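Local coordinates for lipoprotein (Actinomyces odontolyticus, PDB 3UP9) that probably binds L-methionine as a membrane-anchored lipoprotein of the periplasmic-binding-protein type, and holds selenomethionine in the crystal, at residues 23-28 against 221-226. Numbering follows the deposited sequence. Where two conformers were deposited one is given.
Sequences TYINDN and KLLHSD
Leu222 and Leu223, in the last turn of helix 213-223, receive Ile25 from helix 15-28 in a helix-to-helix packing of one lobe of the periplasmic-binding-protein fold. Leu222 has its CB turned toward helix 15-28, and its CD1 lies 3.8 Å from CG2 of Ile25. The longer Ile25 branch goes to the next residue: CG1 stands anti to the carbonyl carbon (chi1 -69°), and the extended chain beyond it carries CD1 to Leu223, whose CD2 is 3.6 Å from that methyl. These two side chains cross at about a right angle. One isoleucine thus spreads its two branches over successive leucines, with Leu37 of strand 35-41 and Val228 of helix 226-235 also touching it. Leu223 further packs on Ile85, with its side chain about 12 Å from the bound selenomethionine. At His224 the chain leaves helical geometry. Ser225 then serves as N-cap of helix 226-235, its OG paired with Val228 N. The same hydroxyl donates to the preceding helix, 2.6 Å from OG to Leu222 O in the carbonyl plane, and Ser225 N reaches that oxygen as well at 3.1 Å.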
# COMPACT_ATOMS: atom_id res chain seq x y z
N THR A 23 -11.40 -11.92 2.38
CA THR A 23 -12.72 -12.47 2.12
C THR A 23 -12.50 -13.93 1.63
O THR A 23 -13.19 -14.83 2.11
CB THR A 23 -13.52 -11.58 1.16
OG1 THR A 23 -13.72 -10.29 1.77
CG2 THR A 23 -14.90 -12.18 0.81
N TYR A 24 -11.49 -14.16 0.76
CA TYR A 24 -11.12 -15.52 0.40
C TYR A 24 -10.86 -16.35 1.67
O TYR A 24 -11.42 -17.43 1.86
CB TYR A 24 -9.92 -15.56 -0.56
CG TYR A 24 -9.40 -16.95 -0.70
CD1 TYR A 24 -10.05 -17.87 -1.49
CD2 TYR A 24 -8.35 -17.38 0.04
CE1 TYR A 24 -9.57 -19.17 -1.62
CE2 TYR A 24 -7.89 -18.67 -0.02
CZ TYR A 24 -8.49 -19.56 -0.86
OH TYR A 24 -8.01 -20.85 -0.89
N ILE A 25 -10.06 -15.81 2.57
CA ILE A 25 -9.73 -16.50 3.83
C ILE A 25 -11.01 -16.75 4.64
O ILE A 25 -11.30 -17.84 5.09
CB ILE A 25 -8.71 -15.73 4.69
CG1 ILE A 25 -7.34 -15.72 4.03
CG2 ILE A 25 -8.66 -16.30 6.11
CD1 ILE A 25 -6.31 -14.78 4.63
N ASN A 26 -11.80 -15.72 4.82
CA ASN A 26 -13.03 -15.92 5.56
C ASN A 26 -13.93 -17.01 5.00
O ASN A 26 -14.53 -17.80 5.73
CB ASN A 26 -13.79 -14.59 5.65
CG ASN A 26 -14.72 -14.56 6.83
OD1 ASN A 26 -14.35 -15.02 7.92
ND2 ASN A 26 -15.92 -14.03 6.63
N ASP A 27 -14.08 -17.05 3.70
CA ASP A 27 -15.08 -17.90 3.11
C ASP A 27 -14.52 -19.29 2.91
O ASP A 27 -15.29 -20.22 2.76
CB ASP A 27 -15.51 -17.36 1.73
CG ASP A 27 -16.27 -16.01 1.79
OD1 ASP A 27 -16.73 -15.55 2.86
OD2 ASP A 27 -16.44 -15.45 0.69
N ASN A 28 -13.19 -19.41 2.83
CA ASN A 28 -12.59 -20.71 2.49
C ASN A 28 -11.81 -21.41 3.60
O ASN A 28 -11.84 -22.65 3.68
CB ASN A 28 -11.77 -20.58 1.21
CG ASN A 28 -12.64 -20.34 0.02
OD1 ASN A 28 -13.18 -21.26 -0.53
ND2 ASN A 28 -12.83 -19.12 -0.33
N LYS A 221 -1.02 -17.06 10.07
CA LYS A 221 -0.69 -18.32 9.43
C LYS A 221 -1.53 -18.51 8.13
O LYS A 221 -0.97 -18.82 7.07
CB LYS A 221 -0.80 -19.46 10.44
CG LYS A 221 -0.69 -20.85 9.85
CD LYS A 221 0.05 -21.84 10.74
CE LYS A 221 0.39 -23.11 9.92
NZ LYS A 221 1.81 -23.58 10.07
N LEU A 222 -2.84 -18.19 8.17
CA LEU A 222 -3.70 -18.29 6.98
C LEU A 222 -3.27 -17.34 5.81
O LEU A 222 -3.22 -17.74 4.63
CB LEU A 222 -5.20 -18.13 7.35
CG LEU A 222 -5.82 -19.12 8.35
CD1 LEU A 222 -7.26 -18.73 8.60
CD2 LEU A 222 -5.68 -20.58 7.93
N LEU A 223 -2.92 -16.10 6.16
CA LEU A 223 -2.41 -15.10 5.20
C LEU A 223 -1.09 -15.48 4.51
O LEU A 223 -0.79 -14.94 3.46
CB LEU A 223 -2.25 -13.74 5.87
CG LEU A 223 -3.44 -12.79 5.96
CD1 LEU A 223 -3.14 -11.72 7.01
CD2 LEU A 223 -3.75 -12.18 4.61
N HIS A 224 -0.31 -16.36 5.13
CA HIS A 224 0.95 -16.87 4.54
C HIS A 224 0.88 -18.28 4.17
O HIS A 224 1.85 -18.96 4.12
CB HIS A 224 2.11 -16.70 5.48
CG HIS A 224 2.46 -15.30 5.68
ND1 HIS A 224 1.77 -14.53 6.50
CD2 HIS A 224 3.43 -14.51 5.09
CE1 HIS A 224 2.26 -13.29 6.46
NE2 HIS A 224 3.29 -13.29 5.61
N SER A 225 -0.34 -18.76 3.87
CA SER A 225 -0.55 -20.11 3.39
C SER A 225 -0.36 -20.23 1.88
O SER A 225 -0.36 -19.24 1.17
CB SER A 225 -1.96 -20.59 3.75
OG SER A 225 -2.97 -19.84 3.07
N ASP A 226 -0.25 -21.48 1.41
CA ASP A 226 -0.13 -21.80 -0.01
C ASP A 226 -1.45 -21.45 -0.71
O ASP A 226 -1.47 -20.99 -1.84
CB ASP A 226 0.20 -23.30 -0.21
CG ASP A 226 1.08 -23.56 -1.43
OD1 ASP A 226 0.60 -23.48 -2.59
OD2 ASP A 226 2.29 -23.85 -1.22